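Local coordinates for protein Poly(Beta-D-mannuronate) lyase (Pseudopedobacter saltans, PDB 7O79) that probably cleaves the beta-D-mannuronate linkages of alginate as a polysaccharide lyase of family PL6, built on a parallel beta-helix, at residues L66-P71 against I91-D96; D96-E101 against N125-Q130. One frame throughout, in Å; residues are numbered along the deposited sequence.

Overall arrangement
Both contacts join neighbouring coils of a right-handed parallel beta-helix, and their centres lie about 9 Å apart, 20 Å and 17 Å from the centre of the chain. Contact 1 (66-71 with 91-96) pairs two coils on one face; the chain runs on through Asp96, which both contacts share, into contact 2 (96-101 with 125-130), which pairs the next strand with that of the following coil. Between the two contacts Ser95 O lies 3.0 Å from Asn127 ND2, a probable hydrogen bond. Inside the helix, Phe68 CD2 packs 3.5 Å from Cys98 CB, and Phe93 CD2 is equally near Asn127 CB. Neither contact is assigned to the active site.

Contact 1: residues L66-P71 against I91-D96; sequences LSFDAP and IQFNSD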
loop_
_atom_site.group_PDB
_atom_site.type_symbol
_atom_site.label_atom_id
_atom_site.label_comp_id
_atom_site.label_asym_id
_atom_site.label_seq_id
_atom_site.Cartn_x
_atom_site.Cartn_y
_atom_site.Cartn_z
ATOM N N LEU A 66 8.891 9.685 -17.206
ATOM C CA LEU A 66 9.919 10.379 -16.441
ATOM C C LEU A 66 10.681 9.367 -15.605
ATOM O O LEU A 66 10.063 8.544 -14.922
ATOM C CB LEU A 66 9.290 11.438 -15.534
ATOM C CG LEU A 66 10.103 11.991 -14.362
ATOM C CD1 LEU A 66 11.223 12.898 -14.854
ATOM C CD2 LEU A 66 9.183 12.760 -13.414
ATOM N N SER A 67 12.012 9.445 -15.661
ATOM C CA SER A 67 12.921 8.586 -14.913
ATOM C C SER A 67 13.904 9.457 -14.145
ATOM O O SER A 67 14.605 10.277 -14.746
ATOM C CB SER A 67 13.686 7.638 -15.847
ATOM O OG SER A 67 12.789 6.758 -16.493
ATOM N N PHE A 68 13.958 9.274 -12.825
ATOM C CA PHE A 68 14.973 9.909 -11.985
ATOM C C PHE A 68 16.199 9.003 -12.010
ATOM O O PHE A 68 16.179 7.927 -11.412
ATOM C CB PHE A 68 14.485 10.062 -10.545
ATOM C CG PHE A 68 13.326 11.016 -10.357
ATOM C CD1 PHE A 68 12.026 10.575 -10.482
ATOM C CD2 PHE A 68 13.544 12.336 -10.005
ATOM C CE1 PHE A 68 10.947 11.438 -10.280
ATOM C CE2 PHE A 68 12.477 13.201 -9.794
ATOM C CZ PHE A 68 11.177 12.751 -9.938
ATOM N N ASP A 69 17.267 9.414 -12.696
ATOM C CA ASP A 69 18.418 8.529 -12.889
ATOM C C ASP A 69 19.709 9.089 -12.313
ATOM O O ASP A 69 20.792 8.660 -12.729
ATOM C CB ASP A 69 18.624 8.200 -14.371
ATOM C CG ASP A 69 17.391 7.568 -15.013
ATOM O OD1 ASP A 69 16.617 6.880 -14.313
ATOM O OD2 ASP A 69 17.197 7.762 -16.226
ATOM N N ALA A 70 19.618 10.046 -11.387
ATOM C CA ALA A 70 20.753 10.530 -10.612
ATOM C C ALA A 70 20.214 11.138 -9.320
ATOM O O ALA A 70 19.026 11.484 -9.245
ATOM C CB ALA A 70 21.582 11.556 -11.406
ATOM N N PRO A 71 21.032 11.223 -8.271
ATOM C CA PRO A 71 20.497 11.615 -6.960
ATOM C C PRO A 71 20.237 13.111 -6.852
ATOM O O PRO A 71 20.757 13.926 -7.619
ATOM C CB PRO A 71 21.591 11.179 -5.979
ATOM C CG PRO A 71 22.853 11.244 -6.782
ATOM C CD PRO A 71 22.446 10.809 -8.185
ATOM N N ILE A 91 6.298 7.012 -14.169
ATOM C CA ILE A 91 7.324 7.709 -13.404
ATOM C C ILE A 91 8.179 6.658 -12.712
ATOM O O ILE A 91 7.648 5.684 -12.163
ATOM C CB ILE A 91 6.690 8.673 -12.379
ATOM C CG1 ILE A 91 6.052 9.857 -13.106
ATOM C CG2 ILE A 91 7.758 9.171 -11.398
ATOM C CD1 ILE A 91 5.030 10.580 -12.305
ATOM N N GLN A 92 9.495 6.846 -12.721
ATOM C CA GLN A 92 10.372 5.842 -12.134
ATOM C C GLN A 92 11.504 6.484 -11.340
ATOM O O GLN A 92 12.224 7.346 -11.858
ATOM C CB GLN A 92 10.921 4.905 -13.214
ATOM C CG GLN A 92 11.607 3.678 -12.640
ATOM C CD GLN A 92 11.661 2.505 -13.611
ATOM O OE1 GLN A 92 10.788 2.349 -14.471
ATOM N NE2 GLN A 92 12.706 1.691 -13.492
ATOM N N PHE A 93 11.644 6.067 -10.073
ATOM C CA PHE A 93 12.730 6.517 -9.194
ATOM C C PHE A 93 13.843 5.480 -9.287
ATOM O O PHE A 93 13.771 4.431 -8.644
ATOM C CB PHE A 93 12.260 6.659 -7.746
ATOM C CG PHE A 93 11.281 7.803 -7.503
ATOM C CD1 PHE A 93 9.920 7.630 -7.722
ATOM C CD2 PHE A 93 11.726 9.033 -7.022
ATOM C CE1 PHE A 93 9.013 8.673 -7.493
ATOM C CE2 PHE A 93 10.822 10.086 -6.781
ATOM C CZ PHE A 93 9.472 9.906 -7.006
ATOM N N ASN A 94 14.887 5.776 -10.069
ATOM C CA ASN A 94 15.997 4.846 -10.260
ATOM C C ASN A 94 17.234 5.204 -9.447
ATOM O O ASN A 94 18.271 4.561 -9.617
ATOM C CB ASN A 94 16.392 4.758 -11.739
ATOM C CG ASN A 94 15.379 4.001 -12.560
ATOM O OD1 ASN A 94 14.937 2.923 -12.163
ATOM N ND2 ASN A 94 15.016 4.554 -13.722
ATOM N N SER A 95 17.150 6.203 -8.576
ATOM C CA SER A 95 18.323 6.709 -7.865
ATOM C C SER A 95 17.894 7.007 -6.431
ATOM O O SER A 95 16.888 6.480 -5.952
ATOM C CB SER A 95 18.904 7.928 -8.597
ATOM O OG SER A 95 20.193 8.246 -8.117
ATOM N N ASP A 96 18.646 7.862 -5.733
ATOM C CA ASP A 96 18.415 8.119 -4.316
ATOM C C ASP A 96 18.111 9.585 -4.054
ATOM O O ASP A 96 18.587 10.472 -4.761
ATOM C CB ASP A 96 19.604 7.719 -3.426
ATOM C CG ASP A 96 20.130 6.325 -3.716
ATOM O OD1 ASP A 96 19.330 5.424 -4.066
ATOM O OD2 ASP A 96 21.343 6.124 -3.516
HETATM O O HOH W 1 13.548 4.053 -16.276
#
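Leu66-Phe68 and Ile91-Phe93 run parallel in register, with CA atoms 4.7 to 4.9 Å apart across the bridged pairs, joined by the hydrogen bonds Gln92 N to Leu66 O, Phe68 N to Gln92 O and, just past the strand, Asn94 N to Phe68 O. On the inward face, the rings of Phe68 and Phe93 lie side by side in an offset stack, centroids 4.6 Å apart and planes 7° apart. The overlap is at the rims: Phe68 CE1 sits 3.8 Å from Phe93 CE2. Both CG atoms are anti to their own carbonyl carbon, which sends the two side chains off the same way, and closely similar chi2 values leave the ring planes nearly parallel. Ile91 CG2 touches the Phe68 edge at CE1, and Phe122 of the next coil stacks on Phe93, continuing the aromatic stack inside the parallel beta-helix. On the opposite, outward side the amide of Asn94 bonds at both ends. Its ND2 donates across to Asp69 OD1 at 2.9 Å, nearly straight (163°) and in the amide plane, and also to a water that is bonded to Ser67 OG. Its OD1 takes Gln92 NE2 of its own segment on a lone pair, at 2.9 Å. An alanine in place of Asn94 would probably leave the Asp69 carboxylate without this amide donor and Gln92 NE2 without its acceptor, setting both side chains freer to turn. Beyond the strands, Ser95 OG packs 3.4 Å from Pro71 CD, while Asp96 O receives a CA-H...O contact from Pro71 CA.

Contact 2: residues D96-E101 against N125-Q130; sequences DYCKLE and NNNLMQ
Tyr97 and Asn126 stack flat on each other, ring and amide planes 9° apart, with Asn126 CB over the ring centre, 3.4 Å from the centroid, in a CH-pi contact. Backbone hydrogen bonds run from Tyr97 N to Asn125 O, Leu128 N to Cys98 O, Leu100 N to Leu128 O and Gln130 N to Leu100 O; strands 99-101 and 128-130 are parallel, 6° apart. A water donates to both Cys98 O and Asn126 O. Before the strands side chains join in as acceptors. Asp96 OD1 receives Asn125 N at 2.9 Å on its anti side, 31° out of the carboxylate plane, with a weak second bond from Asn125 ND2; Asn125 OD1 accepts from Arg152 N. The buried Asn127 OD1 accepts Cys98 N at 3.0 Å, and Asn127 ND2 is held by Ser95 O, so both ends of this amide are bonded. On the outward face, Glu101 and Gln130 both carry CG between backbone N and carbonyl carbon and extend beyond it, side by side; Gln130 NE2 meets Glu101 OE2 on its syn side at 3.1 Å. Lys99 NZ makes a salt bridge to Glu101 OE1, 2.6 Å away and above the carboxylate plane. Glu76 OE1 also lies near Glu101 OE1, and the lysine would probably ease this repulsion. Gln130 OE1 accepts from Gln157 NE2 of the next coil. Among apolar groups, Lys99 CD lies 3.8 Å from Leu128 CD2, and inside Leu100 CD2 meets Met129 SD. Parallel strands in register from coil to coil, apolar residues stacked inside and polar ones bonded outside, typify the parallel beta-helix of the pectate lyase-like clan, which includes chondroitinase B.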
loop_
_atom_site.group_PDB
_atom_site.type_symbol
_atom_site.label_atom_id
_atom_site.label_comp_id
_atom_site.label_asym_id
_atom_site.label_seq_id
_atom_site.Cartn_x
_atom_site.Cartn_y
_atom_site.Cartn_z
ATOM N N ASP A 96 18.646 7.862 -5.733
ATOM C CA ASP A 96 18.415 8.119 -4.316
ATOM C C ASP A 96 18.111 9.585 -4.054
ATOM O O ASP A 96 18.587 10.472 -4.761
ATOM C CB ASP A 96 19.604 7.719 -3.426
ATOM C CG ASP A 96 20.130 6.325 -3.716
ATOM O OD1 ASP A 96 19.330 5.424 -4.066
ATOM O OD2 ASP A 96 21.343 6.124 -3.516
ATOM N N TYR A 97 17.293 9.821 -3.025
ATOM C CA TYR A 97 17.021 11.168 -2.527
ATOM C C TYR A 97 16.477 12.082 -3.621
ATOM O O TYR A 97 16.868 13.245 -3.730
ATOM C CB TYR A 97 18.271 11.776 -1.877
ATOM C CG TYR A 97 18.470 11.322 -0.445
ATOM C CD1 TYR A 97 17.670 11.832 0.573
ATOM C CD2 TYR A 97 19.459 10.400 -0.109
ATOM C CE1 TYR A 97 17.840 11.431 1.889
ATOM C CE2 TYR A 97 19.640 9.989 1.201
ATOM C CZ TYR A 97 18.827 10.524 2.199
ATOM O OH TYR A 97 18.973 10.138 3.516
ATOM N N CYS A 98 15.583 11.556 -4.450
ATOM C CA CYS A 98 14.850 12.397 -5.388
ATOM C C CYS A 98 13.443 12.663 -4.861
ATOM O O CYS A 98 12.968 11.997 -3.937
ATOM C CB CYS A 98 14.796 11.762 -6.779
ATOM S SG CYS A 98 16.430 11.551 -7.522
ATOM N N LYS A 99 12.781 13.659 -5.457
ATOM C CA LYS A 99 11.458 14.061 -5.014
ATOM C C LYS A 99 10.570 14.392 -6.198
ATOM O O LYS A 99 10.977 15.125 -7.100
ATOM C CB LYS A 99 11.524 15.273 -4.068
ATOM C CG LYS A 99 10.133 15.690 -3.536
ATOM C CD LYS A 99 10.224 16.724 -2.401
ATOM C CE LYS A 99 11.242 17.816 -2.704
ATOM N NZ LYS A 99 10.813 19.166 -2.230
ATOM N N LEU A 100 9.346 13.876 -6.171
ATOM C CA LEU A 100 8.291 14.276 -7.091
ATOM C C LEU A 100 7.218 14.995 -6.288
ATOM O O LEU A 100 6.760 14.475 -5.268
ATOM C CB LEU A 100 7.668 13.070 -7.796
ATOM C CG LEU A 100 6.466 13.410 -8.693
ATOM C CD1 LEU A 100 6.971 14.168 -9.909
ATOM C CD2 LEU A 100 5.691 12.173 -9.122
ATOM N N GLU A 101 6.816 16.180 -6.734
ATOM C CA GLU A 101 5.711 16.818 -6.042
ATOM C C GLU A 101 4.902 17.666 -7.002
ATOM O O GLU A 101 5.369 18.039 -8.079
ATOM C CB GLU A 101 6.183 17.611 -4.812
ATOM C CG GLU A 101 7.304 18.580 -4.992
ATOM C CD GLU A 101 7.669 19.238 -3.650
ATOM O OE1 GLU A 101 8.682 19.948 -3.582
ATOM O OE2 GLU A 101 6.916 19.068 -2.661
ATOM N N ASN A 125 16.683 4.543 -3.239
ATOM C CA ASN A 125 16.530 4.761 -1.804
ATOM C C ASN A 125 16.220 6.199 -1.407
ATOM O O ASN A 125 16.617 7.164 -2.062
ATOM C CB ASN A 125 17.767 4.277 -1.042
ATOM C CG ASN A 125 18.164 2.880 -1.436
ATOM O OD1 ASN A 125 17.475 1.907 -1.096
ATOM N ND2 ASN A 125 19.277 2.757 -2.141
ATOM N N ASN A 126 15.497 6.325 -0.300
ATOM C CA ASN A 126 15.228 7.623 0.316
ATOM C C ASN A 126 14.534 8.604 -0.630
ATOM O O ASN A 126 14.768 9.808 -0.575
ATOM C CB ASN A 126 16.516 8.223 0.888
ATOM C CG ASN A 126 17.257 7.246 1.766
ATOM O OD1 ASN A 126 18.003 6.394 1.286
ATOM N ND2 ASN A 126 17.018 7.334 3.060
ATOM N N ASN A 127 13.644 8.104 -1.474
ATOM C CA ASN A 127 12.893 8.974 -2.366
ATOM C C ASN A 127 11.557 9.404 -1.746
ATOM O O ASN A 127 11.003 8.746 -0.862
ATOM C CB ASN A 127 12.665 8.291 -3.716
ATOM C CG ASN A 127 13.976 7.895 -4.403
ATOM O OD1 ASN A 127 14.688 8.752 -4.938
ATOM N ND2 ASN A 127 14.296 6.598 -4.393
ATOM N N LEU A 128 11.042 10.532 -2.234
ATOM C CA LEU A 128 9.842 11.155 -1.691
ATOM C C LEU A 128 8.885 11.550 -2.806
ATOM O O LEU A 128 9.299 12.165 -3.792
ATOM C CB LEU A 128 10.207 12.385 -0.858
ATOM C CG LEU A 128 9.049 13.192 -0.264
ATOM C CD1 LEU A 128 8.142 12.344 0.609
ATOM C CD2 LEU A 128 9.630 14.333 0.550
ATOM N N MET A 129 7.618 11.163 -2.661
ATOM C CA MET A 129 6.517 11.643 -3.497
ATOM C C MET A 129 5.464 12.262 -2.601
ATOM O O MET A 129 4.964 11.589 -1.699
ATOM C CB MET A 129 5.844 10.518 -4.297
ATOM C CG MET A 129 4.992 11.019 -5.457
ATOM S SD MET A 129 4.426 9.737 -6.629
ATOM C CE MET A 129 3.389 8.696 -5.583
ATOM N N GLN A 130 5.085 13.515 -2.872
ATOM C CA GLN A 130 4.091 14.159 -2.031
ATOM C C GLN A 130 3.320 15.199 -2.834
ATOM O O GLN A 130 3.834 15.760 -3.802
ATOM C CB GLN A 130 4.731 14.789 -0.787
ATOM C CG GLN A 130 5.745 15.894 -1.084
ATOM C CD GLN A 130 6.320 16.500 0.191
ATOM O OE1 GLN A 130 6.342 15.857 1.244
ATOM N NE2 GLN A 130 6.794 17.742 0.096
HETATM O O HOH W 2 13.945 12.684 -1.290
#